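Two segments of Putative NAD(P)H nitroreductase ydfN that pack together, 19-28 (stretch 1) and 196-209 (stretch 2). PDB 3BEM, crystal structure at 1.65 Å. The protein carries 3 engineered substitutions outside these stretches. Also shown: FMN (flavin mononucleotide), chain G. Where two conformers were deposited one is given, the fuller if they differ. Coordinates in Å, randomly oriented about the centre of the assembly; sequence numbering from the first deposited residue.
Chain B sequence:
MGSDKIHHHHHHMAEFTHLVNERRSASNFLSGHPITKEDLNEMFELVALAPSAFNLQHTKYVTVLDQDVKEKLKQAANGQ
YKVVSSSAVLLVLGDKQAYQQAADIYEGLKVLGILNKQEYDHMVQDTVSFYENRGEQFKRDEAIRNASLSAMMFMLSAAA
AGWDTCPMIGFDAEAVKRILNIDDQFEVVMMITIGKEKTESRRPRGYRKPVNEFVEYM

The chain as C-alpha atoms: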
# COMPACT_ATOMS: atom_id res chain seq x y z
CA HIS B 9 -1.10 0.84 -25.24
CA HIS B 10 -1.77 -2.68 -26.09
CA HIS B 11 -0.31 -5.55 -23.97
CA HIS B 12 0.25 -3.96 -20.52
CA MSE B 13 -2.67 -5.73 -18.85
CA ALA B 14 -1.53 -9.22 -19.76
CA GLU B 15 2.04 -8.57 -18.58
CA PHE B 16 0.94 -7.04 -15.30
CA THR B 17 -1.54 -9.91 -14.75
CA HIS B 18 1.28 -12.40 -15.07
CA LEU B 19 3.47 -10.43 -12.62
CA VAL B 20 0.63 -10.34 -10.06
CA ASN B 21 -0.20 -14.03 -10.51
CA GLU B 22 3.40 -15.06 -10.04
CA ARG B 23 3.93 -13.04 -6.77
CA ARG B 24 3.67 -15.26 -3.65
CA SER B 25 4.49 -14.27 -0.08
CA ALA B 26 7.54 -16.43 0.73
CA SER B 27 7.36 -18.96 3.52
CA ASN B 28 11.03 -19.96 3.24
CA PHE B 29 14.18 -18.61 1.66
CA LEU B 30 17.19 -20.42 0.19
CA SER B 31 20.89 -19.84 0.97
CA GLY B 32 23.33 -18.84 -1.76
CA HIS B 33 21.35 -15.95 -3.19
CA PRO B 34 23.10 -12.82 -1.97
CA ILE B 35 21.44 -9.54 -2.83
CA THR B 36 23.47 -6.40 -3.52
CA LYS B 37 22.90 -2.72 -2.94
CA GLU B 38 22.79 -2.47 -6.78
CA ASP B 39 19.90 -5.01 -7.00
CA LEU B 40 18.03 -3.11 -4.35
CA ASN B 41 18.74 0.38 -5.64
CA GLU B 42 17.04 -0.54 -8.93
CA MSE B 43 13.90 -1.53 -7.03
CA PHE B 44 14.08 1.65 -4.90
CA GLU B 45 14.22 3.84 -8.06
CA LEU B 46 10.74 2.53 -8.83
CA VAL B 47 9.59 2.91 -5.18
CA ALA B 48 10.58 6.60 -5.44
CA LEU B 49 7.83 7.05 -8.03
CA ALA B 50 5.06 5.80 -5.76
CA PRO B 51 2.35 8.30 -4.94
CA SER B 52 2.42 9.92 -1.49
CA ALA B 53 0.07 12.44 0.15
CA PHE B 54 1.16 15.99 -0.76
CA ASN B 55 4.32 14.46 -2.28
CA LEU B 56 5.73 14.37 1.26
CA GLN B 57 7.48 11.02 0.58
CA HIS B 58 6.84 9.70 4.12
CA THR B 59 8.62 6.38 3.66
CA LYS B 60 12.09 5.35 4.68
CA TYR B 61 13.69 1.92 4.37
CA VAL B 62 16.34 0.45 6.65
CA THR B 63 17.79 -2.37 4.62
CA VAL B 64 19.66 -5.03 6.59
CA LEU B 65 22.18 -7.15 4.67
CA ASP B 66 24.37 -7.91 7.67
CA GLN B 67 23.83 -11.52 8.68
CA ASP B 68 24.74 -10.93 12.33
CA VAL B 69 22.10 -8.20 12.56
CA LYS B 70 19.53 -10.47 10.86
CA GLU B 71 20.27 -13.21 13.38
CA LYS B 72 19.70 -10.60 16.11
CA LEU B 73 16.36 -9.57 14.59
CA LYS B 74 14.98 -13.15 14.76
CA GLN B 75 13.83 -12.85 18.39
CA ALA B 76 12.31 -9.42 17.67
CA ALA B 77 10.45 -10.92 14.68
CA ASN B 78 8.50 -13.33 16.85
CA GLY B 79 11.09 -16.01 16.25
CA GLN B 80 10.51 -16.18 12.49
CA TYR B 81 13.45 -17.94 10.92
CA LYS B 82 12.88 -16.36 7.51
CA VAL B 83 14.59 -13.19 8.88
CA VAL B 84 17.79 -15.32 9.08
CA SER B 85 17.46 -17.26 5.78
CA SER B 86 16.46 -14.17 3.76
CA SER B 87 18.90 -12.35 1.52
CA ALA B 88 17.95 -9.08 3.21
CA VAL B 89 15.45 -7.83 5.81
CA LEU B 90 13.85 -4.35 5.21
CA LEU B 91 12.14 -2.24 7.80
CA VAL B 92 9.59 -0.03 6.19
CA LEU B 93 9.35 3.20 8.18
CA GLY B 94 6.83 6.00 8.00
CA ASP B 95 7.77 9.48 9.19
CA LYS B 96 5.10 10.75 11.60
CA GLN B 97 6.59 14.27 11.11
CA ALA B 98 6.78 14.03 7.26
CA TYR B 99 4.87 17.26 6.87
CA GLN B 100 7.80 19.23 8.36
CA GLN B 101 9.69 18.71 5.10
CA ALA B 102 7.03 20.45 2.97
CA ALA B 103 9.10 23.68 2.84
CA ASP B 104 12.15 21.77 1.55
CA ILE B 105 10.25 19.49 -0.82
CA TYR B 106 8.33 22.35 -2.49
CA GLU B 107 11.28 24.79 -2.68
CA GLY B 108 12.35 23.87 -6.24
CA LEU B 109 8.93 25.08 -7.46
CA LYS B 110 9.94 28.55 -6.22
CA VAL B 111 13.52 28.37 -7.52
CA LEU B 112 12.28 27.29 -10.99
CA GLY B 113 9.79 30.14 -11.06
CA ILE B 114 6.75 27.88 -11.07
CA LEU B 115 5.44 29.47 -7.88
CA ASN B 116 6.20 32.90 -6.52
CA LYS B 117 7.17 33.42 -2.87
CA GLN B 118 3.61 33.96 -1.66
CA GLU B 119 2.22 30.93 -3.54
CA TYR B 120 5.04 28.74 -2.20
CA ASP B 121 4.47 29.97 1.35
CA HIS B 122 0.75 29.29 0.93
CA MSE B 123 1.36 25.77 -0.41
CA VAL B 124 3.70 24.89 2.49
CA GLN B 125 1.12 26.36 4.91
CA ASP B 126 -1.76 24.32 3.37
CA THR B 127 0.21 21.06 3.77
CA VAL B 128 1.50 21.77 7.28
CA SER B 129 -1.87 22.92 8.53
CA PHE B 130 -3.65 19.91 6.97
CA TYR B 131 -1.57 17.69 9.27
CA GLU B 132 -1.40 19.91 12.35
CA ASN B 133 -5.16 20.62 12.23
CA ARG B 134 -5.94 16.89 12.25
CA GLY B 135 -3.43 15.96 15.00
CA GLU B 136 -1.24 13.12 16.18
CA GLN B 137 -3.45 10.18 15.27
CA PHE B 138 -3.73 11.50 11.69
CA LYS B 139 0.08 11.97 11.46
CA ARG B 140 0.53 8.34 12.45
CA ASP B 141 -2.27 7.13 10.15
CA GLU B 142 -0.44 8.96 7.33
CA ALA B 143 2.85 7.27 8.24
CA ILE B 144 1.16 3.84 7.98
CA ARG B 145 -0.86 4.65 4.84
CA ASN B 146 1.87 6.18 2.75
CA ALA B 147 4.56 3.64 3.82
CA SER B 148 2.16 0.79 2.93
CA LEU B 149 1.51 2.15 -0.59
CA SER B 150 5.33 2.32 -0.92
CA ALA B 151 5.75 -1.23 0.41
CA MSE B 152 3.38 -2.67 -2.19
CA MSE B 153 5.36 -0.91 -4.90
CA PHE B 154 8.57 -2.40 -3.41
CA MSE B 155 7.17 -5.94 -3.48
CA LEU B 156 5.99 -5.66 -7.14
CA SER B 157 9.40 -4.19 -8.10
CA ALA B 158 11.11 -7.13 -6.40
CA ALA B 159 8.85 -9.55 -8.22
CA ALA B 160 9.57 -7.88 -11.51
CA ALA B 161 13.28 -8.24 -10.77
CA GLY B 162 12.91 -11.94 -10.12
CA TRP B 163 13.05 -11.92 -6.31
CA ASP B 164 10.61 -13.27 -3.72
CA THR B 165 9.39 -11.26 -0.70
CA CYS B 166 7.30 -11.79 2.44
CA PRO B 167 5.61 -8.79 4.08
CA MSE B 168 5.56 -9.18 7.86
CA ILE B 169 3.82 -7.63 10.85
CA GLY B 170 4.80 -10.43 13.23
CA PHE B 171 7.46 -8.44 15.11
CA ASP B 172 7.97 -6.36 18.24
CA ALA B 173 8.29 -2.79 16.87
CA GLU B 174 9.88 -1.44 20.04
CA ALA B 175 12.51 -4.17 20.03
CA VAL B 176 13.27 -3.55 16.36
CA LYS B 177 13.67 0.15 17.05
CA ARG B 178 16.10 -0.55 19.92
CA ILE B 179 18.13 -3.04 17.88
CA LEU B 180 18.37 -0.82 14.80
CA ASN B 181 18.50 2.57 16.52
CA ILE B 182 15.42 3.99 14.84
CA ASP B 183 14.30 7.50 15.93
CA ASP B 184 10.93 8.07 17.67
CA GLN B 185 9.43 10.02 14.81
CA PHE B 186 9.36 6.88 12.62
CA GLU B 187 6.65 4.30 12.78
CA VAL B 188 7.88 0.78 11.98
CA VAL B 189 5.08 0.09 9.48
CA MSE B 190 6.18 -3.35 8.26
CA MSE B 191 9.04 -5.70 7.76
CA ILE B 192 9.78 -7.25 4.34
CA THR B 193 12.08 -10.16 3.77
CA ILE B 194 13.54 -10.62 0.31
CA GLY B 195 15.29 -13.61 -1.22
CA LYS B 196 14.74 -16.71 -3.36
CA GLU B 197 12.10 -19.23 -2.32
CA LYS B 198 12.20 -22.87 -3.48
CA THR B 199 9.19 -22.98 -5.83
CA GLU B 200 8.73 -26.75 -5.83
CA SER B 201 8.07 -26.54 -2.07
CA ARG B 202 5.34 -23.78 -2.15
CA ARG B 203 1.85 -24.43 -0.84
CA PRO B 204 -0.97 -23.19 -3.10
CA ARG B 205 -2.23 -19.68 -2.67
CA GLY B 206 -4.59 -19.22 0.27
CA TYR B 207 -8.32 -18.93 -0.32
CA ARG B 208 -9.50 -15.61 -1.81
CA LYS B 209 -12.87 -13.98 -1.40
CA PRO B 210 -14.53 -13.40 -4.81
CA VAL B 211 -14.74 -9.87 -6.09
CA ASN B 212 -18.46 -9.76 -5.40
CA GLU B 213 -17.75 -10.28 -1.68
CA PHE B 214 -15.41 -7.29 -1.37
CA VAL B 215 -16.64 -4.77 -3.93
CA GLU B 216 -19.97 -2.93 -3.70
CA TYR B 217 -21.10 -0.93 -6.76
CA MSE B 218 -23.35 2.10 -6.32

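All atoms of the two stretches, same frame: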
# COMPACT_ATOMS: atom_id res chain seq x y z
N LEU B 19 2.64 -10.85 -13.76
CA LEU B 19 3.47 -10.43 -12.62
C LEU B 19 2.71 -10.69 -11.32
O LEU B 19 3.26 -11.25 -10.36
CB LEU B 19 3.86 -8.93 -12.74
CG LEU B 19 4.80 -8.41 -11.66
CD1 LEU B 19 6.20 -9.01 -11.74
CD2 LEU B 19 4.88 -6.89 -11.76
N VAL B 20 1.45 -10.20 -11.26
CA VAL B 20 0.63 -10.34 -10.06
C VAL B 20 0.33 -11.82 -9.71
O VAL B 20 0.37 -12.24 -8.56
CB VAL B 20 -0.67 -9.53 -10.22
CG1 VAL B 20 -1.65 -9.79 -9.09
CG2 VAL B 20 -0.33 -8.01 -10.35
N ASN B 21 0.01 -12.60 -10.73
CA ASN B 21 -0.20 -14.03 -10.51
C ASN B 21 1.00 -14.77 -10.03
O ASN B 21 0.86 -15.71 -9.25
CB ASN B 21 -0.86 -14.66 -11.73
CG ASN B 21 -2.32 -14.52 -11.64
OD1 ASN B 21 -2.95 -15.29 -10.94
ND2 ASN B 21 -2.88 -13.45 -12.23
N GLU B 22 2.18 -14.36 -10.44
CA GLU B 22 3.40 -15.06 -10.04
C GLU B 22 3.91 -14.67 -8.63
O GLU B 22 4.62 -15.47 -8.02
CB GLU B 22 4.45 -14.87 -11.11
CG GLU B 22 4.03 -15.59 -12.37
N ARG B 23 3.49 -13.53 -8.10
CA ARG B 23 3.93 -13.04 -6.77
C ARG B 23 3.29 -13.84 -5.64
O ARG B 23 2.08 -13.84 -5.49
CB ARG B 23 3.62 -11.56 -6.61
CG ARG B 23 4.16 -10.97 -5.32
CD ARG B 23 3.27 -9.92 -4.67
NE ARG B 23 1.97 -10.49 -4.27
CZ ARG B 23 1.76 -11.21 -3.18
NH1 ARG B 23 2.74 -11.48 -2.28
NH2 ARG B 23 0.53 -11.67 -2.98
N ARG B 24 4.12 -14.48 -4.81
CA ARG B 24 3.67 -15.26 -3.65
C ARG B 24 4.45 -14.78 -2.46
O ARG B 24 5.65 -14.53 -2.58
CB ARG B 24 3.92 -16.76 -3.86
CG ARG B 24 3.01 -17.36 -4.93
CD ARG B 24 1.54 -17.38 -4.51
NE ARG B 24 1.39 -17.89 -3.15
CZ ARG B 24 1.41 -19.17 -2.83
NH1 ARG B 24 1.50 -20.10 -3.78
NH2 ARG B 24 1.30 -19.53 -1.56
N SER B 25 3.80 -14.66 -1.31
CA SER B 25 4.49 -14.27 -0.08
C SER B 25 5.34 -15.47 0.31
O SER B 25 4.81 -16.60 0.47
CB SER B 25 3.50 -13.90 1.01
OG SER B 25 2.78 -12.73 0.66
N ALA B 26 6.64 -15.29 0.43
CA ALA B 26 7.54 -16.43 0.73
C ALA B 26 7.37 -17.01 2.11
O ALA B 26 7.27 -16.28 3.10
CB ALA B 26 9.00 -16.01 0.55
N SER B 27 7.35 -18.32 2.19
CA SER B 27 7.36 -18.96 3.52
C SER B 27 8.76 -19.37 3.96
O SER B 27 8.99 -19.49 5.16
CB SER B 27 6.40 -20.15 3.58
OG SER B 27 6.74 -21.11 2.61
N ASN B 28 9.65 -19.57 3.00
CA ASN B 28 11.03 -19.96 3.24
C ASN B 28 11.90 -19.14 2.33
O ASN B 28 11.40 -18.58 1.35
CB ASN B 28 11.25 -21.46 2.93
CG ASN B 28 11.04 -21.83 1.42
OD1 ASN B 28 12.01 -21.85 0.60
ND2 ASN B 28 9.80 -22.19 1.08
N LYS B 196 15.20 -15.74 -2.36
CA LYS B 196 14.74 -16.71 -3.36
C LYS B 196 14.09 -17.85 -2.60
O LYS B 196 14.73 -18.46 -1.71
CB LYS B 196 15.88 -17.21 -4.23
CG LYS B 196 16.63 -16.12 -5.04
CD LYS B 196 15.79 -15.38 -6.08
CE LYS B 196 16.66 -14.35 -6.90
NZ LYS B 196 17.60 -14.93 -7.88
N GLU B 197 12.84 -18.12 -2.92
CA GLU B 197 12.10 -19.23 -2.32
C GLU B 197 12.22 -20.46 -3.22
O GLU B 197 12.20 -20.32 -4.43
CB GLU B 197 10.64 -18.84 -2.10
CG GLU B 197 9.79 -19.97 -1.58
CD GLU B 197 8.47 -19.54 -1.04
OE1 GLU B 197 7.72 -18.88 -1.77
OE2 GLU B 197 8.16 -19.93 0.11
N LYS B 198 12.31 -21.66 -2.65
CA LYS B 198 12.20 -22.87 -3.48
C LYS B 198 10.75 -23.06 -3.95
O LYS B 198 9.86 -23.25 -3.14
CB LYS B 198 12.66 -24.11 -2.74
CG LYS B 198 12.62 -25.35 -3.62
CD LYS B 198 13.33 -26.53 -3.00
CE LYS B 198 13.66 -27.54 -4.08
NZ LYS B 198 13.72 -28.93 -3.61
N THR B 199 10.53 -22.99 -5.26
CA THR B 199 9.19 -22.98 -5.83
C THR B 199 8.50 -24.33 -5.74
O THR B 199 7.30 -24.40 -5.54
CB THR B 199 9.21 -22.60 -7.31
OG1 THR B 199 10.07 -21.47 -7.50
CG2 THR B 199 7.79 -22.25 -7.80
N GLU B 200 9.27 -25.41 -5.91
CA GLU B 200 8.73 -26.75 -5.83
C GLU B 200 8.09 -27.00 -4.46
O GLU B 200 7.17 -27.79 -4.34
CB GLU B 200 9.83 -27.79 -6.13
N SER B 201 8.56 -26.30 -3.43
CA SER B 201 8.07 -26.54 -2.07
C SER B 201 6.92 -25.60 -1.60
O SER B 201 6.46 -25.71 -0.45
CB SER B 201 9.26 -26.45 -1.09
N ARG B 202 6.46 -24.69 -2.47
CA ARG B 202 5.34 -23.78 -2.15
C ARG B 202 3.98 -24.45 -2.01
O ARG B 202 3.55 -25.17 -2.91
CB ARG B 202 5.13 -22.78 -3.27
CG ARG B 202 5.95 -21.58 -3.18
CD ARG B 202 5.57 -20.69 -4.33
NE ARG B 202 6.51 -19.60 -4.48
CZ ARG B 202 6.62 -18.88 -5.58
NH1 ARG B 202 5.85 -19.13 -6.63
NH2 ARG B 202 7.51 -17.89 -5.63
N ARG B 203 3.27 -24.13 -0.93
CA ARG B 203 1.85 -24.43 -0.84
C ARG B 203 1.06 -23.53 -1.79
O ARG B 203 1.49 -22.41 -2.10
CB ARG B 203 1.33 -24.24 0.59
N PRO B 204 -0.08 -24.01 -2.29
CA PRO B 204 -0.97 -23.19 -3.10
C PRO B 204 -1.44 -21.94 -2.38
O PRO B 204 -1.50 -21.88 -1.14
CB PRO B 204 -2.19 -24.08 -3.36
CG PRO B 204 -1.72 -25.44 -3.13
CD PRO B 204 -0.62 -25.38 -2.12
N ARG B 205 -1.78 -20.96 -3.18
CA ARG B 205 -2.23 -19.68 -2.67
C ARG B 205 -3.45 -19.85 -1.76
O ARG B 205 -4.35 -20.61 -2.08
CB ARG B 205 -2.61 -18.78 -3.85
CG ARG B 205 -2.47 -17.36 -3.47
CD ARG B 205 -2.95 -16.42 -4.51
NE ARG B 205 -2.02 -16.16 -5.61
CZ ARG B 205 -1.03 -15.28 -5.59
NH1 ARG B 205 -0.66 -14.66 -4.48
NH2 ARG B 205 -0.32 -15.11 -6.70
N GLY B 206 -3.47 -19.14 -0.66
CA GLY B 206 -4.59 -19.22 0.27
C GLY B 206 -5.89 -18.75 -0.37
O GLY B 206 -5.89 -17.91 -1.30
N TYR B 207 -7.00 -19.29 0.14
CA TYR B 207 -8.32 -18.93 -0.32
C TYR B 207 -8.52 -17.43 -0.45
O TYR B 207 -8.23 -16.70 0.48
CB TYR B 207 -9.37 -19.42 0.68
CG TYR B 207 -10.74 -18.97 0.34
CD1 TYR B 207 -11.43 -19.55 -0.72
CD2 TYR B 207 -11.37 -17.95 1.05
CE1 TYR B 207 -12.68 -19.11 -1.06
CE2 TYR B 207 -12.63 -17.49 0.69
CZ TYR B 207 -13.27 -18.10 -0.37
OH TYR B 207 -14.52 -17.69 -0.74
N ARG B 208 -9.07 -17.00 -1.59
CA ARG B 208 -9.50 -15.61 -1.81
C ARG B 208 -10.99 -15.41 -1.96
O ARG B 208 -11.66 -16.11 -2.72
CB ARG B 208 -8.78 -15.03 -3.06
CG ARG B 208 -7.26 -14.96 -2.93
CD ARG B 208 -6.85 -14.16 -1.73
NE ARG B 208 -5.56 -13.46 -1.89
CZ ARG B 208 -4.36 -13.98 -1.66
NH1 ARG B 208 -4.23 -15.23 -1.24
NH2 ARG B 208 -3.28 -13.18 -1.85
N LYS B 209 -11.51 -14.42 -1.23
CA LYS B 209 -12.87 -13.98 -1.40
C LYS B 209 -13.04 -13.55 -2.86
O LYS B 209 -12.21 -12.83 -3.39
CB LYS B 209 -13.17 -12.77 -0.47
CG LYS B 209 -13.10 -13.00 1.06
CD LYS B 209 -12.93 -11.62 1.85
CE LYS B 209 -12.74 -11.80 3.38
NZ LYS B 209 -12.49 -10.58 4.28
N1 FMN G . 3.72 -13.77 6.64
C2 FMN G . 4.52 -14.32 7.61
O2 FMN G . 4.98 -15.45 7.39
N3 FMN G . 4.80 -13.64 8.77
C4 FMN G . 4.26 -12.40 9.04
O4 FMN G . 4.66 -11.79 10.06
C4A FMN G . 3.45 -11.83 8.06
N5 FMN G . 2.86 -10.59 8.28
C5A FMN G . 2.16 -10.01 7.23
C6 FMN G . 1.68 -8.71 7.41
C7 FMN G . 0.98 -8.08 6.37
C7M FMN G . 0.75 -6.58 6.49
C8 FMN G . 0.74 -8.74 5.17
C8M FMN G . 0.36 -7.93 3.93
C9 FMN G . 1.17 -10.06 5.00
C9A FMN G . 1.91 -10.68 6.01
N10 FMN G . 2.40 -11.99 5.85
C10 FMN G . 3.19 -12.52 6.85
C1' FMN G . 2.02 -12.76 4.63
C2' FMN G . 0.55 -13.20 4.54
O2' FMN G . 0.38 -14.35 5.35
C3' FMN G . 0.25 -13.51 3.09
O3' FMN G . 0.38 -12.27 2.34
C4' FMN G . -1.10 -14.19 2.85
O4' FMN G . -1.12 -15.47 3.51
C5' FMN G . -1.33 -14.37 1.33
O5' FMN G . -0.29 -15.14 0.69
P FMN G . 0.08 -14.75 -0.82
O1P FMN G . -1.15 -14.93 -1.64
O2P FMN G . 0.49 -13.33 -0.63
O3P FMN G . 1.20 -15.67 -1.24
O HOH W 1 -2.32 -16.74 -8.52
O HOH W 2 7.72 -16.48 -2.98
O HOH W 3 5.02 -18.98 -0.92

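How do the two backbones lie against each other? Stretch 1 enters as the last turn of a helix, residues 19-22, and continues from Arg-23 as loop, without regular structure; stretch 2 has no regular helix or strand. The CA atoms come nearest at two points: Asn-28 with Glu-197, 5.7 Å, and Arg-24 with Arg-205, 7.4 Å. As stretch 1 is followed forward stretch 2 is therefore followed backward. No backbone-to-backbone hydrogen bond joins them, so side chains must do the bonding.

What holds the Glu-197 end? The carboxylate of Glu-197 reaches the turn at Ser-27, where OE2 accepts from Ser-27 N at 2.8 Å, from Ser-27 OG at 3.1 Å and from Asn-28 N at 3.3 Å. Its other oxygen, OE1, forms a salt bridge with Arg-202 NE at 3.1 Å, which ties the two ends of the intervening bend together and balances the charge. Water 3 donates to Ser-25 O and to Glu-197 OE1, at 2.8 Å each, extending the link along stretch 1. Asn-28 returns the favour, its OD1 accepting from Lys-198 N at 3.3 Å.

Why are Arg-24 and Arg-205 so heavily covered by the opposite stretch? Each uses its guanidinium to satisfy carbonyls of the opposing backbone. Both NH1 and NH2 of Arg-24 donate to Arg-203 O at 2.9 Å, while both NH1 and NH2 of Arg-205 donate to Arg-23 O at 3.0 Å. Arg-205 NH2 adds a weak bond to Asn-21 O at 2.9 Å, near the end of the helix, and Arg-205 NE donates to water 1 at 3.0 Å, which in turn donates to Asn-21 OD1 at 2.9 Å. The aliphatic part of Arg-24 packs over one face of the Arg-205 guanidinium, with Arg-24 CD 3.5 Å from Arg-205 CZ; Arg-24 CG likewise lies over a face of the Arg-202 guanidinium, 3.8 Å from its NH1.

How can so many arginines crowd together? Arg-23 NH2 lies only 3.6 Å from Arg-205 NH1, a pairing of like charges that the FMN phosphate offsets. Its O1P accepts from Arg-205 NH1 at 2.9 Å and Arg-208 NH2 at 2.8 Å, O2P from Arg-23 NH2 at 2.9 Å and Ser-25 OG at 2.7 Å, and O3P from Arg-24 NE at 2.9 Å and Ser-25 N at 2.8 Å. The phosphate thus bridges both stretches, as suits a flavin-binding nitroreductase.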